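Local coordinates for CRISPR-associated endonuclease Cas3-HD (Methanocaldococcus jannaschii, PDB 3S4L), which cuts single-stranded DNA in a magnesium-dependent reaction, and single-stranded RNA without added cations, as the nuclease component of CRISPR antiviral defence, at residues D23-W28 against I61-H66; L46-D51 against K110-I115; Y100-K105 against I167-G172; A117-L122 against T210-L215. All coordinates share one frame; numbering follows the deposited sequence.

Contact 1: D23-W28 against I61-H66; sequences DMVKYW and ILIKLH
Met24 meets His66, the histidine of the HD motif and the residue just before the metal ligand Asp67, where helix 17-31 packs against the end of helix 52-65. The two short segments run nearly antiparallel at 158°, their axes 9.7 Å apart. Ile63 is the residue most buried by the contact, and its two branches point different ways. CG2, anti to the backbone N, rests 3.8 Å from Val25 CG2 and also touches Met24 CB. CD1, ending the other branch, lies over one face of the Trp28 indole, shifted toward the rim; it is 3.5 Å from Trp28 CG in a CH-pi contact, the two side chains crossing at about a right angle. Trp28 is tied down separately by its NE1, hydrogen-bonded to Asp56. Beside this pair the extended Lys64 chain passes Val25 CG2 with its CG and CE. At the other end of the contact Met24 SD approaches the His66 ring in its plane, 3.7 Å from CE1, with the Met24 methyl CE 3.9 Å from His66 NE2. The ring is turned back on its own helix: ND1 donates to Leu62 O at 2.9 Å with a bent N-H...O angle of 136°, and weakly to Ile63 O. Leu62 O thus takes a second bond besides the backbone one from His66 N. No hydrogen bond joins the two helices, so their association is apolar and sulfur-aromatic; the ND1 bonds restrict rotation of the His66 imidazole and leave its CE1-NE2 edge beside a thioether, close to the metal centre.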
loop_
_atom_site.group_PDB
_atom_site.type_symbol
_atom_site.label_atom_id
_atom_site.label_comp_id
_atom_site.label_asym_id
_atom_site.label_seq_id
_atom_site.Cartn_x
_atom_site.Cartn_y
_atom_site.Cartn_z
ATOM N N ASP A 23 -13.520 4.499 7.637
ATOM C CA ASP A 23 -14.580 3.501 7.561
ATOM C C ASP A 23 -14.003 2.082 7.459
ATOM O O ASP A 23 -14.565 1.137 7.995
ATOM C CB ASP A 23 -15.557 3.804 6.414
ATOM C CG ASP A 23 -16.597 4.872 6.785
ATOM O OD1 ASP A 23 -16.395 5.618 7.775
ATOM O OD2 ASP A 23 -17.622 4.962 6.081
ATOM N N MET A 24 -12.869 1.938 6.786
ATOM C CA MET A 24 -12.225 0.646 6.661
ATOM C C MET A 24 -11.567 0.228 7.988
ATOM O O MET A 24 -11.527 -0.950 8.336
ATOM C CB MET A 24 -11.187 0.688 5.537
ATOM C CG MET A 24 -11.755 0.501 4.127
ATOM S SD MET A 24 -10.457 0.594 2.878
ATOM C CE MET A 24 -10.943 -0.723 1.767
ATOM N N VAL A 25 -11.031 1.207 8.709
ATOM C CA VAL A 25 -10.396 0.959 9.986
ATOM C C VAL A 25 -11.446 0.554 11.018
ATOM O O VAL A 25 -11.290 -0.451 11.721
ATOM C CB VAL A 25 -9.641 2.208 10.489
ATOM C CG1 VAL A 25 -9.279 2.064 11.960
ATOM C CG2 VAL A 25 -8.412 2.461 9.646
ATOM N N LYS A 26 -12.519 1.336 11.099
ATOM C CA LYS A 26 -13.614 1.025 12.018
ATOM C C LYS A 26 -14.125 -0.389 11.762
ATOM O O LYS A 26 -14.382 -1.150 12.701
ATOM C CB LYS A 26 -14.752 2.043 11.892
ATOM C CG LYS A 26 -14.452 3.393 12.535
ATOM C CD LYS A 26 -15.614 4.371 12.356
ATOM N N TYR A 27 -14.245 -0.746 10.488
ATOM C CA TYR A 27 -14.664 -2.095 10.111
ATOM C C TYR A 27 -13.617 -3.171 10.421
ATOM O O TYR A 27 -13.958 -4.345 10.555
ATOM C CB TYR A 27 -15.060 -2.157 8.629
ATOM C CG TYR A 27 -15.583 -3.519 8.195
ATOM C CD1 TYR A 27 -16.852 -3.967 8.585
ATOM C CD2 TYR A 27 -14.810 -4.359 7.403
ATOM C CE1 TYR A 27 -17.331 -5.218 8.192
ATOM C CE2 TYR A 27 -15.277 -5.605 7.000
ATOM C CZ TYR A 27 -16.537 -6.033 7.397
ATOM O OH TYR A 27 -17.000 -7.276 7.007
ATOM N N TRP A 28 -12.347 -2.776 10.521
ATOM C CA TRP A 28 -11.284 -3.717 10.865
ATOM C C TRP A 28 -11.448 -4.149 12.315
ATOM O O TRP A 28 -11.368 -5.335 12.636
ATOM C CB TRP A 28 -9.897 -3.100 10.616
ATOM C CG TRP A 28 -8.714 -3.861 11.191
ATOM C CD1 TRP A 28 -7.857 -3.423 12.173
ATOM C CD2 TRP A 28 -8.250 -5.171 10.816
ATOM N NE1 TRP A 28 -6.895 -4.377 12.427
ATOM C CE2 TRP A 28 -7.113 -5.461 11.605
ATOM C CE3 TRP A 28 -8.688 -6.131 9.890
ATOM C CZ2 TRP A 28 -6.411 -6.670 11.504
ATOM C CZ3 TRP A 28 -7.991 -7.323 9.777
ATOM C CH2 TRP A 28 -6.867 -7.589 10.592
ATOM N N ILE A 61 -1.872 -0.236 9.223
ATOM C CA ILE A 61 -1.081 0.606 8.344
ATOM C C ILE A 61 -1.340 0.252 6.878
ATOM O O ILE A 61 -1.500 1.142 6.043
ATOM C CB ILE A 61 0.413 0.557 8.685
ATOM C CG1 ILE A 61 0.633 1.207 10.038
ATOM C CG2 ILE A 61 1.212 1.296 7.633
ATOM C CD1 ILE A 61 2.008 0.991 10.607
ATOM N N LEU A 62 -1.418 -1.042 6.578
ATOM C CA LEU A 62 -1.777 -1.491 5.237
ATOM C C LEU A 62 -3.146 -0.951 4.871
ATOM O O LEU A 62 -3.393 -0.522 3.741
ATOM C CB LEU A 62 -1.824 -3.015 5.185
ATOM C CG LEU A 62 -0.514 -3.687 5.544
ATOM C CD1 LEU A 62 -0.583 -5.146 5.111
ATOM C CD2 LEU A 62 0.639 -2.955 4.862
ATOM N N ILE A 63 -4.044 -0.991 5.842
ATOM C CA ILE A 63 -5.385 -0.512 5.631
ATOM C C ILE A 63 -5.307 0.970 5.306
ATOM O O ILE A 63 -5.900 1.435 4.335
ATOM C CB ILE A 63 -6.267 -0.788 6.871
ATOM C CG1 ILE A 63 -6.569 -2.288 6.968
ATOM C CG2 ILE A 63 -7.576 0.008 6.810
ATOM C CD1 ILE A 63 -7.024 -2.744 8.333
ATOM N N LYS A 64 -4.546 1.719 6.089
ATOM C CA LYS A 64 -4.540 3.155 5.900
ATOM C C LYS A 64 -3.781 3.594 4.644
ATOM O O LYS A 64 -4.083 4.620 4.048
ATOM C CB LYS A 64 -3.976 3.845 7.144
ATOM C CG LYS A 64 -4.874 3.735 8.377
ATOM C CD LYS A 64 -4.161 4.249 9.615
ATOM C CE LYS A 64 -5.113 4.391 10.794
ATOM N NZ LYS A 64 -4.359 4.740 12.042
ATOM N N LEU A 65 -2.792 2.819 4.239
ATOM C CA LEU A 65 -1.896 3.300 3.211
ATOM C C LEU A 65 -2.074 2.632 1.853
ATOM O O LEU A 65 -1.476 3.070 0.865
ATOM C CB LEU A 65 -0.452 3.152 3.685
ATOM C CG LEU A 65 -0.025 4.004 4.882
ATOM C CD1 LEU A 65 1.453 3.740 5.189
ATOM C CD2 LEU A 65 -0.260 5.498 4.606
ATOM N N HIS A 66 -2.870 1.571 1.773
ATOM C CA HIS A 66 -2.879 0.838 0.510
ATOM C C HIS A 66 -3.401 1.684 -0.666
ATOM O O HIS A 66 -3.049 1.431 -1.815
ATOM C CB HIS A 66 -3.577 -0.517 0.623
ATOM C CG HIS A 66 -5.058 -0.430 0.755
ATOM N ND1 HIS A 66 -5.676 -0.106 1.944
ATOM C CD2 HIS A 66 -6.050 -0.633 -0.143
ATOM C CE1 HIS A 66 -6.982 -0.109 1.769
ATOM N NE2 HIS A 66 -7.236 -0.433 0.512
#

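Contact 2: L46-D51 against K110-I115; sequences LNIKLD and KNLAFI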
loop_
_atom_site.group_PDB
_atom_site.type_symbol
_atom_site.label_atom_id
_atom_site.label_comp_id
_atom_site.label_asym_id
_atom_site.label_seq_id
_atom_site.Cartn_x
_atom_site.Cartn_y
_atom_site.Cartn_z
ATOM N N LEU A 46 7.564 -16.763 7.716
ATOM C CA LEU A 46 8.624 -16.026 7.041
ATOM C C LEU A 46 9.651 -15.589 8.084
ATOM O O LEU A 46 10.391 -14.626 7.884
ATOM C CB LEU A 46 8.059 -14.800 6.322
ATOM C CG LEU A 46 6.945 -15.032 5.295
ATOM C CD1 LEU A 46 6.746 -13.785 4.454
ATOM C CD2 LEU A 46 7.272 -16.218 4.417
ATOM N N ASN A 47 9.673 -16.307 9.204
ATOM C CA ASN A 47 10.492 -15.947 10.369
ATOM C C ASN A 47 10.378 -14.478 10.791
ATOM O O ASN A 47 11.357 -13.848 11.183
ATOM C CB ASN A 47 11.963 -16.313 10.164
ATOM C CG ASN A 47 12.715 -16.454 11.479
ATOM O OD1 ASN A 47 12.176 -16.965 12.471
ATOM N ND2 ASN A 47 13.964 -16.000 11.495
ATOM N N ILE A 48 9.175 -13.940 10.710
ATOM C CA ILE A 48 8.911 -12.607 11.219
ATOM C C ILE A 48 8.064 -12.770 12.475
ATOM O O ILE A 48 6.956 -13.311 12.412
ATOM C CB ILE A 48 8.169 -11.762 10.180
ATOM C CG1 ILE A 48 8.982 -11.693 8.877
ATOM C CG2 ILE A 48 7.911 -10.385 10.728
ATOM C CD1 ILE A 48 8.379 -10.781 7.833
ATOM N N LYS A 49 8.597 -12.333 13.616
ATOM C CA LYS A 49 7.926 -12.546 14.897
ATOM C C LYS A 49 7.284 -11.263 15.466
ATOM O O LYS A 49 7.976 -10.320 15.867
ATOM C CB LYS A 49 8.897 -13.164 15.905
ATOM C CG LYS A 49 8.332 -14.327 16.693
ATOM C CD LYS A 49 9.249 -15.541 16.590
ATOM C CE LYS A 49 8.930 -16.593 17.647
ATOM N NZ LYS A 49 9.193 -16.092 19.027
ATOM N N LEU A 50 5.954 -11.238 15.475
ATOM C CA LEU A 50 5.181 -10.100 15.965
ATOM C C LEU A 50 4.101 -10.629 16.888
ATOM O O LEU A 50 3.446 -11.620 16.555
ATOM C CB LEU A 50 4.485 -9.381 14.802
ATOM C CG LEU A 50 5.247 -8.479 13.830
ATOM C CD1 LEU A 50 4.241 -7.681 13.017
ATOM C CD2 LEU A 50 6.177 -7.548 14.584
ATOM N N ASP A 51 3.895 -9.985 18.034
ATOM C CA ASP A 51 2.782 -10.388 18.909
ATOM C C ASP A 51 1.453 -9.875 18.326
ATOM O O ASP A 51 1.455 -9.167 17.319
ATOM C CB ASP A 51 2.987 -9.924 20.365
ATOM C CG ASP A 51 3.056 -8.397 20.499
ATOM O OD1 ASP A 51 2.638 -7.694 19.561
ATOM O OD2 ASP A 51 3.521 -7.895 21.547
ATOM N N LYS A 110 13.234 -4.906 7.767
ATOM C CA LYS A 110 13.195 -4.829 6.303
ATOM C C LYS A 110 12.295 -5.886 5.642
ATOM O O LYS A 110 11.625 -5.594 4.659
ATOM C CB LYS A 110 14.604 -4.900 5.695
ATOM C CG LYS A 110 15.416 -3.603 5.764
ATOM C CD LYS A 110 16.784 -3.704 5.038
ATOM C CE LYS A 110 17.919 -4.128 5.983
ATOM N NZ LYS A 110 19.285 -3.615 5.578
ATOM N N ASN A 111 12.287 -7.114 6.158
ATOM C CA ASN A 111 11.431 -8.141 5.567
ATOM C C ASN A 111 9.930 -7.838 5.754
ATOM O O ASN A 111 9.133 -8.000 4.827
ATOM C CB ASN A 111 11.796 -9.545 6.069
ATOM C CG ASN A 111 13.155 -10.014 5.563
ATOM O OD1 ASN A 111 13.868 -9.274 4.888
ATOM N ND2 ASN A 111 13.525 -11.248 5.907
ATOM N N LEU A 112 9.551 -7.384 6.946
ATOM C CA LEU A 112 8.161 -7.019 7.215
ATOM C C LEU A 112 7.712 -5.872 6.299
ATOM O O LEU A 112 6.649 -5.940 5.669
ATOM C CB LEU A 112 7.973 -6.650 8.693
ATOM C CG LEU A 112 6.559 -6.301 9.169
ATOM C CD1 LEU A 112 5.596 -7.480 8.976
ATOM C CD2 LEU A 112 6.600 -5.874 10.627
ATOM N N ALA A 113 8.532 -4.829 6.211
ATOM C CA ALA A 113 8.234 -3.681 5.347
ATOM C C ALA A 113 8.131 -4.106 3.874
ATOM O O ALA A 113 7.234 -3.676 3.133
ATOM C CB ALA A 113 9.303 -2.622 5.522
ATOM N N PHE A 114 9.049 -4.964 3.445
ATOM C CA PHE A 114 8.970 -5.485 2.092
ATOM C C PHE A 114 7.654 -6.222 1.886
ATOM O O PHE A 114 6.931 -5.965 0.923
ATOM C CB PHE A 114 10.144 -6.417 1.773
ATOM C CG PHE A 114 10.022 -7.107 0.430
ATOM C CD1 PHE A 114 9.531 -8.406 0.339
ATOM C CD2 PHE A 114 10.386 -6.454 -0.739
ATOM C CE1 PHE A 114 9.419 -9.048 -0.905
ATOM C CE2 PHE A 114 10.269 -7.084 -1.979
ATOM C CZ PHE A 114 9.785 -8.379 -2.059
ATOM N N ILE A 115 7.334 -7.147 2.787
ATOM C CA ILE A 115 6.147 -7.963 2.579
ATOM C C ILE A 115 4.871 -7.124 2.641
ATOM O O ILE A 115 3.895 -7.403 1.950
ATOM C CB ILE A 115 6.027 -9.084 3.592
ATOM C CG1 ILE A 115 4.806 -9.901 3.266
ATOM C CG2 ILE A 115 5.762 -8.531 4.964
ATOM C CD1 ILE A 115 4.321 -10.673 4.429
#
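Leu50 and Leu112 reach toward each other tip to tip, Leu50 CD1 meeting Leu112 CD2 at 3.8 Å. Leu112 CG stands anti to the backbone N (chi1 -177°), and the isobutyl group it carries offers one methyl to each of two loop residues: CD2 to Leu50, and CD1 to Ile48 CG2, 4.1 Å away. Ile48 crosses Leu112 obliquely and its longer branch goes further in, pressing the end methyl against the backbone of the first helical turn. Ile48 CD1 is 3.7 Å from Leu112 N and 4.0 Å from Asn111 CB. The Leu112 amide N-H is bonded to Asp109 OD1, so the methyl packs against a satisfied donor. Further along the loop, Leu46 crosses Ile115 at a slant, with Leu46 CD1 3.9 Å from Ile115 CD1. All side-chain contacts are apolar, and no hydrogen bond links loop and helix. Leu43, from the helix before the loop, touches Leu50, Leu112 and Ile115, while Ile207 of helix 204-215 touches both Leu46 and Ile115. The connection turns at Asn47, is extended over 48-50, and ends where Asp51 OD1 caps helix 52-65 at Lys54 N: an interhelical loop packed by apolar side chains on the start of a neighbouring helix in the mainly helical HD domain.

Contact 3: Y100-K105 against I167-G172; sequences YHILLK and IGYSIG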
loop_
_atom_site.group_PDB
_atom_site.type_symbol
_atom_site.label_atom_id
_atom_site.label_comp_id
_atom_site.label_asym_id
_atom_site.label_seq_id
_atom_site.Cartn_x
_atom_site.Cartn_y
_atom_site.Cartn_z
ATOM N N TYR A 100 6.244 0.993 2.265
ATOM C CA TYR A 100 7.504 0.393 2.629
ATOM C C TYR A 100 8.274 1.278 3.612
ATOM O O TYR A 100 8.732 0.806 4.656
ATOM C CB TYR A 100 8.360 0.127 1.396
ATOM C CG TYR A 100 9.713 -0.396 1.790
ATOM C CD1 TYR A 100 10.793 0.462 1.962
ATOM C CD2 TYR A 100 9.903 -1.748 2.028
ATOM C CE1 TYR A 100 12.054 -0.029 2.345
ATOM C CE2 TYR A 100 11.142 -2.248 2.411
ATOM C CZ TYR A 100 12.213 -1.384 2.565
ATOM O OH TYR A 100 13.439 -1.887 2.938
ATOM N N HIS A 101 8.451 2.553 3.278
ATOM C CA HIS A 101 9.289 3.406 4.136
ATOM C C HIS A 101 8.653 3.622 5.501
ATOM O O HIS A 101 9.329 3.622 6.523
ATOM C CB HIS A 101 9.637 4.737 3.466
ATOM C CG HIS A 101 10.529 4.575 2.286
ATOM N ND1 HIS A 101 11.860 4.239 2.405
ATOM C CD2 HIS A 101 10.274 4.646 0.957
ATOM C CE1 HIS A 101 12.391 4.130 1.199
ATOM N NE2 HIS A 101 11.449 4.372 0.304
ATOM N N ILE A 102 7.339 3.772 5.508
ATOM C CA ILE A 102 6.635 3.938 6.760
ATOM C C ILE A 102 6.703 2.658 7.607
ATOM O O ILE A 102 6.934 2.747 8.806
ATOM C CB ILE A 102 5.208 4.442 6.537
ATOM C CG1 ILE A 102 5.271 5.931 6.185
ATOM C CG2 ILE A 102 4.356 4.233 7.802
ATOM C CD1 ILE A 102 4.224 6.369 5.222
ATOM N N LEU A 103 6.565 1.477 7.000
ATOM C CA LEU A 103 6.692 0.235 7.769
ATOM C C LEU A 103 8.092 0.068 8.349
ATOM O O LEU A 103 8.257 -0.378 9.487
ATOM C CB LEU A 103 6.316 -0.991 6.933
ATOM C CG LEU A 103 4.829 -1.176 6.602
ATOM C CD1 LEU A 103 4.654 -2.368 5.646
ATOM C CD2 LEU A 103 4.022 -1.367 7.894
ATOM N N LEU A 104 9.099 0.421 7.565
ATOM C CA LEU A 104 10.476 0.261 8.007
ATOM C C LEU A 104 10.712 1.137 9.227
ATOM O O LEU A 104 11.347 0.710 10.197
ATOM C CB LEU A 104 11.454 0.656 6.898
ATOM C CG LEU A 104 12.738 -0.155 6.735
ATOM C CD1 LEU A 104 13.847 0.736 6.193
ATOM C CD2 LEU A 104 13.181 -0.834 8.020
ATOM N N LYS A 105 10.198 2.363 9.183
ATOM C CA LYS A 105 10.339 3.266 10.330
ATOM C C LYS A 105 9.665 2.695 11.581
ATOM O O LYS A 105 10.287 2.558 12.630
ATOM C CB LYS A 105 9.746 4.638 10.017
ATOM C CG LYS A 105 10.023 5.666 11.088
ATOM C CD LYS A 105 11.446 6.164 11.003
ATOM C CE LYS A 105 11.830 6.963 12.248
ATOM N NZ LYS A 105 10.661 7.662 12.866
ATOM N N ILE A 167 -1.482 8.626 9.664
ATOM C CA ILE A 167 -0.586 7.724 10.391
ATOM C C ILE A 167 0.144 8.417 11.541
ATOM O O ILE A 167 0.821 7.769 12.347
ATOM C CB ILE A 167 0.416 6.994 9.456
ATOM C CG1 ILE A 167 1.346 7.989 8.767
ATOM C CG2 ILE A 167 -0.328 6.162 8.423
ATOM C CD1 ILE A 167 2.785 7.543 8.769
ATOM N N GLY A 168 -0.003 9.733 11.617
ATOM C CA GLY A 168 0.453 10.468 12.778
ATOM C C GLY A 168 1.878 10.982 12.747
ATOM O O GLY A 168 2.384 11.445 13.770
ATOM N N TYR A 169 2.542 10.900 11.600
ATOM C CA TYR A 169 3.829 11.577 11.475
ATOM C C TYR A 169 4.291 11.874 10.048
ATOM O O TYR A 169 3.513 11.776 9.096
ATOM C CB TYR A 169 4.924 10.888 12.291
ATOM C CG TYR A 169 5.083 9.421 12.036
ATOM C CD1 TYR A 169 6.109 8.948 11.233
ATOM C CD2 TYR A 169 4.209 8.504 12.597
ATOM C CE1 TYR A 169 6.265 7.595 10.995
ATOM C CE2 TYR A 169 4.351 7.147 12.365
ATOM C CZ TYR A 169 5.382 6.700 11.564
ATOM O OH TYR A 169 5.532 5.355 11.328
ATOM N N SER A 170 5.566 12.242 9.923
ATOM C CA SER A 170 6.043 13.047 8.796
ATOM C C SER A 170 6.946 12.323 7.805
ATOM O O SER A 170 8.049 11.896 8.157
ATOM C CB SER A 170 6.779 14.272 9.361
ATOM O OG SER A 170 7.216 15.159 8.353
ATOM N N ILE A 171 6.481 12.207 6.559
ATOM C CA ILE A 171 7.312 11.679 5.471
ATOM C C ILE A 171 8.434 12.650 5.098
ATOM O O ILE A 171 9.206 12.393 4.175
ATOM C CB ILE A 171 6.505 11.326 4.191
ATOM C CG1 ILE A 171 5.318 12.282 4.005
ATOM C CG2 ILE A 171 6.048 9.875 4.226
ATOM C CD1 ILE A 171 5.723 13.637 3.447
ATOM N N GLY A 172 8.505 13.779 5.797
ATOM C CA GLY A 172 9.678 14.622 5.721
ATOM C C GLY A 172 10.785 13.910 6.472
ATOM O O GLY A 172 11.871 13.676 5.934
#
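The Tyr169 ring has Ile167 CD1 over the centre of one face, 3.8 Å above the plane, and Lys105 CG of the facing helix 4.2 Å from its CE1 in an oblique approach. Its phenol end slides past Ile102 in the opposite direction, placing Tyr169 OH 3.9 Å from Ile102 CG2. The ring is poorly ordered, which makes its contacts with Lys105 and Ile102 less certain. The same Ile167 methyl that covers the ring also meets Ile102 tip to tip: Ile167 CD1 lies 3.8 Å from Ile102 CG2 and 3.9 Å from Ile102 CG1. One methyl is therefore shared between an aromatic face and both branches of an isoleucine. The Ile102 and Ile171 side chains cross obliquely, CD1 of the first 4.1 Å from CG2 of the second. The contact is entirely van der Waals, and Lys105 takes part through its aliphatic chain. Gly168 has positive phi (90°) where helix 159-167 gives way to the loop, and the chain past this point brings Tyr169 back over Ile167. The loop lies along the flank of helix 91-107, where Tyr98 and Lys106 also touch it through Ile171 and Tyr169. Leu65 of helix 52-65 packs on both Ile102 and Ile167, so the inner side of this largely surface contact adjoins that helix.

Contact 4: A117-L122 against T210-L215; sequences ALTVML and TLLLPL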
loop_
_atom_site.group_PDB
_atom_site.type_symbol
_atom_site.label_atom_id
_atom_site.label_comp_id
_atom_site.label_asym_id
_atom_site.label_seq_id
_atom_site.Cartn_x
_atom_site.Cartn_y
_atom_site.Cartn_z
ATOM N N ALA A 117 4.712 -3.871 1.806
ATOM C CA ALA A 117 4.695 -3.053 0.598
ATOM C C ALA A 117 4.263 -3.859 -0.629
ATOM O O ALA A 117 3.531 -3.359 -1.490
ATOM C CB ALA A 117 6.069 -2.412 0.361
ATOM N N LEU A 118 4.729 -5.101 -0.702
ATOM C CA LEU A 118 4.365 -6.015 -1.780
ATOM C C LEU A 118 2.872 -6.335 -1.755
ATOM O O LEU A 118 2.234 -6.436 -2.794
ATOM C CB LEU A 118 5.169 -7.314 -1.657
ATOM C CG LEU A 118 4.990 -8.354 -2.765
ATOM C CD1 LEU A 118 5.267 -7.727 -4.133
ATOM C CD2 LEU A 118 5.910 -9.537 -2.513
ATOM N N THR A 119 2.317 -6.492 -0.559
ATOM C CA THR A 119 0.896 -6.757 -0.426
ATOM C C THR A 119 0.130 -5.572 -0.996
ATOM O O THR A 119 -0.847 -5.733 -1.743
ATOM C CB THR A 119 0.520 -6.946 1.052
ATOM O OG1 THR A 119 1.219 -8.081 1.570
ATOM C CG2 THR A 119 -0.975 -7.161 1.199
ATOM N N VAL A 120 0.590 -4.378 -0.627
ATOM C CA VAL A 120 0.004 -3.141 -1.098
ATOM C C VAL A 120 0.167 -2.970 -2.624
ATOM O O VAL A 120 -0.738 -2.479 -3.307
ATOM C CB VAL A 120 0.619 -1.947 -0.366
ATOM C CG1 VAL A 120 0.423 -0.674 -1.188
ATOM C CG2 VAL A 120 0.005 -1.806 1.038
ATOM N N MET A 121 1.321 -3.379 -3.147
ATOM C CA MET A 121 1.607 -3.274 -4.572
ATOM C C MET A 121 0.711 -4.240 -5.341
ATOM O O MET A 121 0.465 -4.085 -6.532
ATOM C CB MET A 121 3.080 -3.606 -4.832
ATOM C CG MET A 121 3.636 -3.075 -6.166
ATOM S SD MET A 121 5.222 -3.819 -6.602
ATOM C CE MET A 121 6.352 -2.801 -5.674
ATOM N N LEU A 122 0.203 -5.239 -4.644
ATOM C CA LEU A 122 -0.578 -6.275 -5.289
ATOM C C LEU A 122 -2.016 -6.277 -4.770
ATOM O O LEU A 122 -2.725 -7.252 -4.956
ATOM C CB LEU A 122 0.070 -7.649 -5.030
ATOM C CG LEU A 122 1.197 -8.156 -5.945
ATOM C CD1 LEU A 122 2.187 -7.073 -6.340
ATOM C CD2 LEU A 122 1.937 -9.345 -5.320
ATOM N N THR A 210 -2.644 -14.076 2.317
ATOM C CA THR A 210 -3.179 -13.998 3.685
ATOM C C THR A 210 -3.380 -12.553 4.155
ATOM O O THR A 210 -4.399 -12.225 4.760
ATOM C CB THR A 210 -2.229 -14.710 4.691
ATOM O OG1 THR A 210 -1.924 -16.028 4.221
ATOM C CG2 THR A 210 -2.852 -14.796 6.080
ATOM N N LEU A 211 -2.402 -11.687 3.898
ATOM C CA LEU A 211 -2.526 -10.299 4.337
ATOM C C LEU A 211 -3.607 -9.594 3.525
ATOM O O LEU A 211 -4.292 -8.703 4.027
ATOM C CB LEU A 211 -1.184 -9.557 4.233
ATOM C CG LEU A 211 0.013 -10.178 4.969
ATOM C CD1 LEU A 211 1.255 -9.293 4.873
ATOM C CD2 LEU A 211 -0.318 -10.446 6.401
ATOM N N LEU A 212 -3.756 -10.004 2.269
ATOM C CA LEU A 212 -4.743 -9.414 1.363
ATOM C C LEU A 212 -6.219 -9.493 1.838
ATOM O O LEU A 212 -6.942 -8.487 1.796
ATOM C CB LEU A 212 -4.601 -10.055 -0.021
ATOM C CG LEU A 212 -4.259 -9.162 -1.213
ATOM C CD1 LEU A 212 -3.934 -7.751 -0.739
ATOM C CD2 LEU A 212 -3.111 -9.762 -2.052
ATOM N N LEU A 213 -6.663 -10.669 2.286
ATOM C CA LEU A 213 -8.087 -10.873 2.619
ATOM C C LEU A 213 -8.699 -9.777 3.479
ATOM O O LEU A 213 -9.733 -9.209 3.129
ATOM C CB LEU A 213 -8.320 -12.211 3.311
ATOM C CG LEU A 213 -8.665 -13.450 2.490
ATOM C CD1 LEU A 213 -7.464 -14.398 2.406
ATOM C CD2 LEU A 213 -9.862 -14.154 3.111
ATOM N N PRO A 214 -8.070 -9.478 4.620
ATOM C CA PRO A 214 -8.694 -8.508 5.523
ATOM C C PRO A 214 -8.838 -7.131 4.866
ATOM O O PRO A 214 -9.816 -6.422 5.148
ATOM C CB PRO A 214 -7.727 -8.462 6.717
ATOM C CG PRO A 214 -6.895 -9.732 6.605
ATOM C CD PRO A 214 -6.786 -9.980 5.138
ATOM N N LEU A 215 -7.882 -6.769 4.006
ATOM C CA LEU A 215 -7.922 -5.495 3.274
ATOM C C LEU A 215 -9.274 -5.271 2.610
ATOM O O LEU A 215 -9.922 -4.249 2.840
ATOM C CB LEU A 215 -6.792 -5.410 2.237
ATOM C CG LEU A 215 -5.399 -5.105 2.791
ATOM C CD1 LEU A 215 -4.387 -4.920 1.682
ATOM C CD2 LEU A 215 -5.460 -3.865 3.658
#
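Thr119 is the hub of a buried helix-helix crossing near the middle of the fold, where the end of helix 110-121 meets the end of helix 204-215. The short segments cross at -57° with axes 9.8 Å apart, and Thr119 by itself meets three leucines of the other helix. OG1 sits beside the backbone N (chi1 -62°) and is hydrogen-bonded to Ile115 O of its own helix. With its polar need met there, the hydroxyl packs against Leu211, OG1 lying 3.5 Å from Leu211 CD1, with the two side chains at about a right angle. The methyl Thr119 CG2 packs 3.6 Å from Leu212 CD1, those side chains sliding past each other in opposite directions, and 4.1 Å from Leu215 CD1; Leu211 CB is near both OG1 and CG2. Leu212 also lies near two carbonyls at the end of the helix, its CD1 3.8 Å from Thr119 O and its CD2 3.9 Å from Leu122 O. No hydrogen bond crosses the interface. Leu212 also touches His123, a metal ligand, whose ND1 is bonded to Val120 O. Around the crossing, helix 91-107 packs on Ala117, Val120 and Met121, helix 181-197 touches Ala117, Leu118 and Met121, and helix 36-43 lies against Thr210, Leu211 and Pro214.

Overall arrangement
Contacts 1 and 4, with centres 12 Å apart, adjoin the metal site formed by Asp67, His91, His123 and His124. The side chains of Met24 and Leu215 each lie near a bound calcium ion, about 4 and about 5 Å away, and Met24 CE is 3.8 Å from Leu215 O. Val120 CG2 of contact 4 is 3.8 Å from His66 CB of contact 1. Contact 2 shares helix 110-121 with contact 4, joined through Ile115 CD1 and Leu211 CD1, 3.4 Å apart, yet its Ile115 side chain is about 12 Å from that of His123. Contact 3 touches contact 1 through Leu65 on Ile102 and Ile167 and through Ile61 and Leu62 on Leu103, and contacts 2 and 4 through Tyr100 and Leu103.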